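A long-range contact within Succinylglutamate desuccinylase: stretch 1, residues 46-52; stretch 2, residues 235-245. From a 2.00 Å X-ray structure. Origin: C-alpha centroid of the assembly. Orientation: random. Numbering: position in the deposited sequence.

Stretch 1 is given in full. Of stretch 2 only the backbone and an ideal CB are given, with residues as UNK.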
# COMPACT_ATOMS: atom_id res chain seq x y z
N ALA A 46 26.82 9.10 -24.63
CA ALA A 46 25.55 8.56 -25.13
C ALA A 46 24.88 7.66 -24.09
O ALA A 46 25.55 7.07 -23.24
CB ALA A 46 25.79 7.79 -26.42
N ASP A 47 23.55 7.55 -24.16
CA ASP A 47 22.83 6.69 -23.22
C ASP A 47 23.30 5.26 -23.42
O ASP A 47 23.60 4.86 -24.54
CB ASP A 47 21.32 6.76 -23.45
CG ASP A 47 20.73 8.09 -23.05
OD1 ASP A 47 21.19 8.67 -22.04
OD2 ASP A 47 19.79 8.55 -23.73
N SER A 48 23.35 4.50 -22.33
CA SER A 48 23.80 3.12 -22.40
C SER A 48 22.63 2.17 -22.21
O SER A 48 21.91 2.23 -21.21
CB SER A 48 24.86 2.87 -21.34
OG SER A 48 26.02 3.64 -21.62
N VAL A 49 22.46 1.27 -23.17
CA VAL A 49 21.35 0.33 -23.12
C VAL A 49 21.80 -1.12 -23.08
O VAL A 49 22.61 -1.55 -23.89
CB VAL A 49 20.41 0.55 -24.32
CG1 VAL A 49 19.31 -0.49 -24.34
CG2 VAL A 49 19.79 1.95 -24.23
N LEU A 50 21.28 -1.87 -22.10
CA LEU A 50 21.59 -3.29 -21.97
C LEU A 50 20.31 -4.07 -22.25
O LEU A 50 19.31 -3.90 -21.55
CB LEU A 50 22.07 -3.61 -20.55
CG LEU A 50 22.21 -5.11 -20.22
CD1 LEU A 50 23.16 -5.75 -21.22
CD2 LEU A 50 22.74 -5.30 -18.79
N LEU A 51 20.32 -4.90 -23.29
CA LEU A 51 19.17 -5.72 -23.60
C LEU A 51 19.60 -7.18 -23.43
O LEU A 51 20.51 -7.66 -24.10
CB LEU A 51 18.71 -5.52 -25.05
CG LEU A 51 18.34 -4.10 -25.52
CD1 LEU A 51 17.89 -4.17 -26.98
CD2 LEU A 51 17.25 -3.50 -24.65
N SER A 52 18.95 -7.87 -22.51
CA SER A 52 19.28 -9.27 -22.31
C SER A 52 18.03 -10.08 -22.66
O SER A 52 16.91 -9.66 -22.37
CB SER A 52 19.73 -9.52 -20.87
OG SER A 52 18.77 -9.09 -19.93
N UNK A 235 9.33 0.58 -29.71
CA UNK A 235 9.85 1.37 -28.61
C UNK A 235 11.35 1.16 -28.45
O UNK A 235 12.08 2.09 -28.11
CB UNK A 235 9.12 1.02 -27.31
N UNK A 236 11.81 -0.06 -28.71
CA UNK A 236 13.23 -0.39 -28.61
C UNK A 236 13.99 0.21 -29.78
O UNK A 236 15.04 0.84 -29.59
CB UNK A 236 13.43 -1.91 -28.56
N UNK A 237 13.48 0.03 -30.99
CA UNK A 237 14.15 0.59 -32.16
C UNK A 237 14.21 2.12 -32.03
O UNK A 237 15.18 2.75 -32.45
CB UNK A 237 13.43 0.18 -33.45
N UNK A 238 13.18 2.71 -31.43
CA UNK A 238 13.15 4.15 -31.26
C UNK A 238 14.15 4.62 -30.22
O UNK A 238 14.71 5.71 -30.31
CB UNK A 238 11.74 4.60 -30.87
N UNK A 239 14.38 3.77 -29.22
CA UNK A 239 15.34 4.10 -28.17
C UNK A 239 16.76 4.10 -28.74
O UNK A 239 17.52 5.03 -28.52
CB UNK A 239 15.23 3.11 -27.01
N UNK A 240 17.10 3.05 -29.48
CA UNK A 240 18.45 2.96 -30.05
C UNK A 240 18.73 4.06 -31.07
O UNK A 240 19.83 4.61 -31.10
CB UNK A 240 18.65 1.59 -30.71
N UNK A 241 17.74 4.38 -31.90
CA UNK A 241 17.92 5.41 -32.91
C UNK A 241 17.90 6.82 -32.33
O UNK A 241 18.87 7.57 -32.46
CB UNK A 241 16.83 5.28 -33.98
N UNK A 242 16.79 7.17 -31.70
CA UNK A 242 16.64 8.49 -31.10
C UNK A 242 16.22 8.34 -29.64
O UNK A 242 15.03 8.42 -29.31
CB UNK A 242 15.62 9.33 -31.87
N UNK A 243 17.20 8.14 -28.75
CA UNK A 243 16.98 7.98 -27.31
C UNK A 243 16.59 9.26 -26.58
O UNK A 243 16.22 9.21 -25.41
CB UNK A 243 18.25 7.41 -26.67
N UNK A 244 16.68 10.40 -27.26
CA UNK A 244 16.33 11.67 -26.63
C UNK A 244 14.87 12.06 -26.81
O UNK A 244 14.41 13.04 -26.23
CB UNK A 244 17.22 12.78 -27.19
N UNK A 245 14.14 11.29 -27.61
CA UNK A 245 12.73 11.57 -27.83
C UNK A 245 12.04 11.55 -26.47
O UNK A 245 12.12 10.56 -25.75
CB UNK A 245 12.10 10.56 -28.79

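The strand 48-52 of stretch 1 runs across a helix in roughly antiparallel fashion, with 148° between their directions and 10.1 Å between axes at closest approach. Val49 and Leu51 point toward the helix, and Asp47 toward the turn after it, offering two apolar side chains and one carboxylate.

Position 235 is helical, and its CB has nothing of stretch 1 nearby, so the contact leaves the choice open. It is Ala235, whose O accepts a hydrogen bond from the backbone N of position 239.

At position 236 the CA-to-CB bond points sideways, yet the ideal CB lies 5.2 Å from Leu51 CD1. A flexible apolar chain such as leucine or methionine could bend into this space. The residue is Leu236; its chi1 of -124° lies between wells, and its CD1 comes 4.1 Å from Leu51 CD2.

Positions 237 and 238 lie out of reach of stretch 1, which therefore sets no preference there. They are Arg237, whose guanidinium finds partners elsewhere in the structure, and Gly238, which keeps helical angles without a side chain.

Position 239 points toward the strand. Its ideal CB alone stays 5.5 Å from Val49 CG2, so contact calls for a longer apolar chain. Leu239, with chi1 t and chi2 p, brings CD2 to 3.7 Å from Val49 CG2, the closest apolar approach between the stretches.

Position 240 points sideways, with no atom of stretch 1 within 5.5 Å of its ideal CB. Reaching Val49 takes length, as in leucine or methionine. Leu240 (m, t) sets its CD2 4.4 Å from Val49 CG1, so Val49 meets leucines through both of its methyls.

Position 241 ends the helix out of reach, and stretch 1 sets no preference; it is Ser241. At 242 the phi/psi of -127/84 leaves the helical region and a type I turn begins; small polar residues and asparagine are common at such places, and this is Asn242.

Position 243 points toward Asp47, its ideal CB close to the carboxylate. A phi of -72° at the second place of the turn suits proline, though other compact residues could fit. Pro243 places its CB 3.6 Å from Asp47 OD2.

Position 244 points sideways, but a long side chain could turn back to the carboxylate, favouring a donor such as glutamine, lysine or arginine. Gln244 folds (m, m) to bring NE2 3.0 Å from Asp47 OD2.

Position 245 closes the turn beyond reach of stretch 1, which leaves the choice open. It is Ala245, its N weakly hydrogen-bonded to Asn242 O.

Stretch 2 235-245: ALRGLLSNPQA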
# COMPACT_ATOMS: atom_id res chain seq x y z
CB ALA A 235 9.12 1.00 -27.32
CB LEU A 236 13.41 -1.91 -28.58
CG LEU A 236 14.15 -2.54 -27.39
CD1 LEU A 236 13.84 -1.83 -26.09
CD2 LEU A 236 13.76 -4.02 -27.32
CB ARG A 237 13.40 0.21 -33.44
CG ARG A 237 13.55 -1.25 -33.83
CD ARG A 237 12.58 -1.62 -34.94
NE ARG A 237 12.74 -3.01 -35.38
CZ ARG A 237 13.59 -3.40 -36.33
NH1 ARG A 237 14.36 -2.51 -36.94
NH2 ARG A 237 13.68 -4.68 -36.65
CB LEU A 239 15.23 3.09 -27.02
CG LEU A 239 16.31 3.23 -25.96
CD1 LEU A 239 16.27 4.63 -25.37
CD2 LEU A 239 16.11 2.19 -24.86
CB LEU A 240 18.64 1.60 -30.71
CG LEU A 240 18.41 0.40 -29.78
CD1 LEU A 240 18.54 -0.88 -30.58
CD2 LEU A 240 19.40 0.45 -28.63
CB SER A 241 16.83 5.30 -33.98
OG SER A 241 17.08 4.20 -34.82
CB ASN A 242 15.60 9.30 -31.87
CG ASN A 242 15.40 10.69 -31.29
OD1 ASN A 242 16.37 11.40 -31.01
ND2 ASN A 242 14.15 11.09 -31.12
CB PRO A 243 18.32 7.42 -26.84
CG PRO A 243 19.29 8.13 -27.73
CD PRO A 243 18.63 8.02 -29.09
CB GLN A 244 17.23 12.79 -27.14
CG GLN A 244 18.65 12.68 -26.64
CD GLN A 244 18.71 12.41 -25.14
OE1 GLN A 244 18.21 13.21 -24.34
NE2 GLN A 244 19.30 11.29 -24.77
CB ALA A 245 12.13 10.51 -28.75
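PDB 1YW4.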